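Long-range contact in formiminotetrahydrofolate cyclodeaminase (Thermotoga maritima, PDB 1O5H), which probably converts 5-formiminotetrahydrofolate to 5,10-methenyltetrahydrofolate with release of ammonia: residues L50-Y64 and L138-N152. Sequence-based numbering, arbitrary orientation.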
loop_
_atom_site.group_PDB
_atom_site.type_symbol
_atom_site.label_atom_id
_atom_site.label_comp_id
_atom_site.label_asym_id
_atom_site.label_seq_id
_atom_site.Cartn_x
_atom_site.Cartn_y
_atom_site.Cartn_z
ATOM N N LEU A 50 -6.468 9.019 -2.329
ATOM C CA LEU A 50 -6.385 9.855 -1.132
ATOM C C LEU A 50 -5.963 11.272 -1.516
ATOM O O LEU A 50 -6.552 12.250 -1.056
ATOM C CB LEU A 50 -5.448 9.266 -0.100
ATOM C CG LEU A 50 -5.897 7.920 0.468
ATOM C CD1 LEU A 50 -4.689 7.186 0.998
ATOM C CD2 LEU A 50 -6.950 8.070 1.558
ATOM N N ALA A 51 -4.969 11.398 -2.392
ATOM C CA ALA A 51 -4.520 12.724 -2.770
ATOM C C ALA A 51 -5.674 13.472 -3.403
ATOM O O ALA A 51 -5.870 14.662 -3.148
ATOM C CB ALA A 51 -3.384 12.648 -3.711
ATOM N N GLU A 52 -6.445 12.778 -4.229
ATOM C CA GLU A 52 -7.618 13.383 -4.803
ATOM C C GLU A 52 -8.617 13.820 -3.720
ATOM O O GLU A 52 -9.185 14.920 -3.803
ATOM C CB GLU A 52 -8.275 12.427 -5.782
ATOM C CG GLU A 52 -9.293 13.110 -6.668
ATOM C CD GLU A 52 -9.860 12.208 -7.739
ATOM O OE1 GLU A 52 -9.200 11.227 -8.123
ATOM O OE2 GLU A 52 -10.974 12.495 -8.206
HETATM N N MSE A 53 -8.825 12.977 -2.704
HETATM C CA MSE A 53 -9.745 13.316 -1.627
HETATM C C MSE A 53 -9.338 14.601 -0.948
HETATM O O MSE A 53 -10.143 15.508 -0.818
HETATM C CB MSE A 53 -9.831 12.207 -0.613
HETATM C CG MSE A 53 -10.453 12.615 0.709
HETATM SE SE MSE A 53 -10.545 10.999 1.789
HETATM C CE MSE A 53 -11.252 11.819 3.641
ATOM N N VAL A 54 -8.080 14.689 -0.545
ATOM C CA VAL A 54 -7.575 15.889 0.084
ATOM C C VAL A 54 -7.745 17.101 -0.833
ATOM O O VAL A 54 -8.139 18.187 -0.372
ATOM C CB VAL A 54 -6.108 15.732 0.525
ATOM C CG1 VAL A 54 -5.590 17.034 1.083
ATOM C CG2 VAL A 54 -5.967 14.601 1.581
ATOM N N ALA A 55 -7.490 16.936 -2.127
ATOM C CA ALA A 55 -7.644 18.071 -3.043
ATOM C C ALA A 55 -9.100 18.515 -3.152
ATOM O O ALA A 55 -9.395 19.711 -3.165
ATOM C CB ALA A 55 -7.102 17.744 -4.389
ATOM N N ASN A 56 -10.012 17.552 -3.225
ATOM C CA ASN A 56 -11.435 17.863 -3.231
ATOM C C ASN A 56 -11.863 18.598 -1.997
ATOM O O ASN A 56 -12.582 19.584 -2.095
ATOM C CB ASN A 56 -12.268 16.601 -3.337
ATOM C CG ASN A 56 -12.563 16.225 -4.760
ATOM O OD1 ASN A 56 -12.758 17.095 -5.629
ATOM N ND2 ASN A 56 -12.604 14.916 -5.023
ATOM N N PHE A 57 -11.429 18.121 -0.835
ATOM C CA PHE A 57 -11.792 18.772 0.387
ATOM C C PHE A 57 -11.074 20.109 0.582
ATOM O O PHE A 57 -11.236 20.742 1.616
ATOM C CB PHE A 57 -11.528 17.853 1.555
ATOM C CG PHE A 57 -12.658 16.930 1.870
ATOM C CD1 PHE A 57 -13.801 17.401 2.493
ATOM C CD2 PHE A 57 -12.558 15.568 1.594
ATOM C CE1 PHE A 57 -14.842 16.543 2.812
ATOM C CE2 PHE A 57 -13.598 14.695 1.917
ATOM C CZ PHE A 57 -14.737 15.186 2.527
ATOM N N THR A 58 -10.290 20.545 -0.401
ATOM C CA THR A 58 -9.584 21.820 -0.296
ATOM C C THR A 58 -10.192 22.858 -1.218
ATOM O O THR A 58 -10.164 24.069 -0.931
ATOM C CB THR A 58 -8.095 21.646 -0.601
ATOM O OG1 THR A 58 -7.530 20.686 0.304
ATOM C CG2 THR A 58 -7.330 22.916 -0.286
ATOM N N ARG A 59 -10.736 22.407 -2.341
ATOM C CA ARG A 59 -11.482 23.334 -3.180
ATOM C C ARG A 59 -12.848 23.561 -2.556
ATOM O O ARG A 59 -13.272 22.801 -1.677
ATOM C CB ARG A 59 -11.594 22.837 -4.616
ATOM C CG ARG A 59 -12.205 21.481 -4.768
ATOM C CD ARG A 59 -11.943 20.886 -6.124
ATOM N NE ARG A 59 -13.129 20.213 -6.624
ATOM C CZ ARG A 59 -14.178 20.846 -7.132
ATOM N NH1 ARG A 59 -14.206 22.172 -7.214
ATOM N NH2 ARG A 59 -15.215 20.151 -7.562
ATOM N N LYS A 60 -13.523 24.618 -3.006
ATOM C CA LYS A 60 -14.800 25.059 -2.425
ATOM C C LYS A 60 -14.705 25.192 -0.885
ATOM O O LYS A 60 -15.656 24.864 -0.163
ATOM C CB LYS A 60 -15.973 24.150 -2.859
ATOM N N LYS A 61 -13.554 25.674 -0.400
ATOM C CA LYS A 61 -13.337 25.916 1.035
ATOM C C LYS A 61 -12.765 27.306 1.327
ATOM O O LYS A 61 -11.751 27.714 0.733
ATOM C CB LYS A 61 -12.429 24.840 1.633
ATOM C CG LYS A 61 -12.275 24.942 3.135
ATOM C CD LYS A 61 -11.962 23.605 3.745
ATOM C CE LYS A 61 -12.029 23.657 5.267
ATOM N NZ LYS A 61 -13.428 23.746 5.771
ATOM N N LYS A 62 -13.412 28.020 2.250
ATOM C CA LYS A 62 -13.005 29.384 2.572
ATOM C C LYS A 62 -11.621 29.326 3.206
ATOM O O LYS A 62 -11.346 28.455 4.039
ATOM C CB LYS A 62 -14.030 30.091 3.475
ATOM N N GLY A 63 -10.746 30.229 2.764
ATOM C CA GLY A 63 -9.365 30.282 3.233
ATOM C C GLY A 63 -8.398 29.607 2.277
ATOM O O GLY A 63 -7.188 29.846 2.343
ATOM N N TYR A 64 -8.929 28.761 1.388
ATOM C CA TYR A 64 -8.120 28.008 0.410
ATOM C C TYR A 64 -8.497 28.359 -1.042
ATOM O O TYR A 64 -8.113 27.647 -1.990
ATOM C CB TYR A 64 -8.275 26.491 0.630
ATOM C CG TYR A 64 -7.881 26.007 2.010
ATOM C CD1 TYR A 64 -6.550 25.710 2.315
ATOM C CD2 TYR A 64 -8.840 25.845 3.011
ATOM C CE1 TYR A 64 -6.187 25.270 3.596
ATOM C CE2 TYR A 64 -8.488 25.413 4.288
ATOM C CZ TYR A 64 -7.169 25.131 4.573
ATOM O OH TYR A 64 -6.844 24.704 5.834
ATOM N N LEU A 138 0.081 19.174 -1.635
ATOM C CA LEU A 138 -1.025 19.027 -0.693
ATOM C C LEU A 138 -0.597 19.228 0.779
ATOM O O LEU A 138 -1.281 19.892 1.552
ATOM C CB LEU A 138 -1.699 17.679 -0.878
ATOM C CG LEU A 138 -2.431 17.482 -2.203
ATOM C CD1 LEU A 138 -2.907 16.066 -2.317
ATOM C CD2 LEU A 138 -3.605 18.422 -2.354
ATOM N N ALA A 139 0.545 18.663 1.164
ATOM C CA ALA A 139 1.066 18.890 2.496
ATOM C C ALA A 139 1.114 20.368 2.798
ATOM O O ALA A 139 0.837 20.781 3.928
ATOM C CB ALA A 139 2.451 18.308 2.636
ATOM N N GLU A 140 1.460 21.177 1.800
ATOM C CA GLU A 140 1.769 22.571 2.085
ATOM C C GLU A 140 0.558 23.477 1.963
ATOM O O GLU A 140 0.328 24.308 2.808
ATOM C CB GLU A 140 2.905 23.054 1.187
ATOM C CG GLU A 140 3.500 24.389 1.604
ATOM C CD GLU A 140 4.549 24.878 0.620
ATOM O OE1 GLU A 140 5.065 24.045 -0.181
ATOM O OE2 GLU A 140 4.852 26.100 0.652
ATOM N N PHE A 141 -0.226 23.274 0.911
ATOM C CA PHE A 141 -1.333 24.163 0.554
ATOM C C PHE A 141 -2.696 23.521 0.692
ATOM O O PHE A 141 -3.696 24.178 0.549
ATOM C CB PHE A 141 -1.175 24.638 -0.881
ATOM C CG PHE A 141 0.112 25.351 -1.139
ATOM C CD1 PHE A 141 0.368 26.599 -0.552
ATOM C CD2 PHE A 141 1.076 24.784 -1.976
ATOM C CE1 PHE A 141 1.569 27.275 -0.793
ATOM C CE2 PHE A 141 2.288 25.445 -2.235
ATOM C CZ PHE A 141 2.539 26.695 -1.645
ATOM N N GLY A 142 -2.742 22.230 0.972
ATOM C CA GLY A 142 -4.014 21.531 1.081
ATOM C C GLY A 142 -4.660 21.742 2.424
ATOM O O GLY A 142 -4.078 22.361 3.323
ATOM N N ASN A 143 -5.873 21.216 2.545
ATOM C CA ASN A 143 -6.704 21.347 3.733
ATOM C C ASN A 143 -6.088 20.730 4.995
ATOM O O ASN A 143 -5.945 19.505 5.096
ATOM C CB ASN A 143 -8.051 20.705 3.418
ATOM C CG ASN A 143 -9.004 20.727 4.582
ATOM O OD1 ASN A 143 -8.603 20.727 5.760
ATOM N ND2 ASN A 143 -10.296 20.715 4.263
ATOM N N LYS A 144 -5.765 21.583 5.970
ATOM C CA LYS A 144 -5.043 21.153 7.184
ATOM C C LYS A 144 -5.662 19.961 7.959
ATOM O O LYS A 144 -4.939 19.171 8.574
ATOM C CB LYS A 144 -4.792 22.342 8.117
ATOM C CG LYS A 144 -3.940 23.484 7.508
ATOM C CD LYS A 144 -3.251 24.313 8.617
ATOM C CE LYS A 144 -3.063 25.798 8.243
ATOM N NZ LYS A 144 -2.048 25.996 7.167
ATOM N N ASN A 145 -6.983 19.812 7.904
ATOM C CA ASN A 145 -7.643 18.733 8.634
ATOM C C ASN A 145 -7.628 17.410 7.900
ATOM O O ASN A 145 -8.311 16.470 8.298
ATOM C CB ASN A 145 -9.110 19.056 8.968
ATOM C CG ASN A 145 -9.338 20.504 9.345
ATOM O OD1 ASN A 145 -10.098 21.182 8.672
ATOM N ND2 ASN A 145 -8.692 20.984 10.420
ATOM N N LEU A 146 -6.885 17.321 6.814
ATOM C CA LEU A 146 -6.801 16.054 6.124
ATOM C C LEU A 146 -5.354 15.693 5.962
ATOM O O LEU A 146 -4.998 14.828 5.152
ATOM C CB LEU A 146 -7.508 16.123 4.790
ATOM C CG LEU A 146 -9.017 15.925 4.860
ATOM C CD1 LEU A 146 -9.730 17.224 5.022
ATOM C CD2 LEU A 146 -9.486 15.263 3.568
ATOM N N ALA A 147 -4.516 16.347 6.766
ATOM C CA ALA A 147 -3.107 16.062 6.717
ATOM C C ALA A 147 -2.889 14.564 6.875
ATOM O O ALA A 147 -2.121 13.982 6.107
ATOM C CB ALA A 147 -2.384 16.823 7.741
ATOM N N SER A 148 -3.600 13.936 7.813
ATOM C CA SER A 148 -3.493 12.496 8.004
ATOM C C SER A 148 -3.618 11.771 6.659
ATOM O O SER A 148 -2.790 10.927 6.311
ATOM C CB SER A 148 -4.545 12.002 8.987
ATOM O OG SER A 148 -5.718 11.631 8.304
ATOM N N ASP A 149 -4.632 12.124 5.875
ATOM C CA ASP A 149 -4.829 11.438 4.606
ATOM C C ASP A 149 -3.703 11.684 3.623
ATOM O O ASP A 149 -3.321 10.798 2.880
ATOM C CB ASP A 149 -6.162 11.795 4.001
ATOM C CG ASP A 149 -7.302 11.245 4.786
ATOM O OD1 ASP A 149 -7.191 10.087 5.245
ATOM O OD2 ASP A 149 -8.351 11.889 4.999
ATOM N N THR A 150 -3.158 12.880 3.623
ATOM C CA THR A 150 -1.980 13.142 2.822
ATOM C C THR A 150 -0.816 12.264 3.249
ATOM O O THR A 150 -0.150 11.665 2.400
ATOM C CB THR A 150 -1.595 14.588 2.972
ATOM O OG1 THR A 150 -2.687 15.393 2.499
ATOM C CG2 THR A 150 -0.419 14.922 2.054
ATOM N N LEU A 151 -0.572 12.198 4.559
ATOM C CA LEU A 151 0.540 11.435 5.095
ATOM C C LEU A 151 0.350 9.995 4.707
ATOM O O LEU A 151 1.263 9.349 4.223
ATOM C CB LEU A 151 0.584 11.541 6.607
ATOM C CG LEU A 151 1.907 11.988 7.215
ATOM C CD1 LEU A 151 1.836 11.762 8.676
ATOM C CD2 LEU A 151 3.140 11.277 6.611
ATOM N N ASN A 152 -0.863 9.503 4.887
ATOM C CA ASN A 152 -1.158 8.144 4.564
ATOM C C ASN A 152 -0.791 7.918 3.137
ATOM O O ASN A 152 -0.169 6.901 2.804
ATOM C CB ASN A 152 -2.639 7.868 4.782
ATOM C CG ASN A 152 -2.991 7.755 6.236
ATOM O OD1 ASN A 152 -2.114 7.824 7.119
ATOM N ND2 ASN A 152 -4.263 7.544 6.506
#
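At one end of an all-helical bundle, helix 36-56 and the loop after it meet the turn joining helices 107-141 and 147-172, with T58 and N143 at the junction. The axes of segments 50-56 and 147-152 run nearly antiparallel, at 156°. N143 ties the two loops through backbone and amide. Its N donates to T58 OG1 at 2.8 Å, while T58 OG1 itself donates to V54 O at 2.7 Å, so one hydroxyl links the helix end to the turn at 142-146. Replacing T58 by alanine would probably leave N143 N without its acceptor and V54 O without this donor. The N143 amide, with CG anti to the backbone N (chi1 178°), reaches F57 O through ND2 almost straight (175°), although ND2 lies above that carbonyl's plane; OD1 accepts from N145 N in an Asx turn. Further along, V54 CG2 touches both L146 CB and T150 OG1, and L138 CD1 packs on A51 CB at 3.7 Å. The L146 side chain crosses F57 at about a right angle, its CD2 3.7 Å from F57 CD2. M53, modelled as selenomethionine, approaches D149 OD2 through CE, but D149 OD1 accepts from G36 N of the second subunit. At the outer end, K144 N makes a weak bond to Y64 OH, 3.3 Å long.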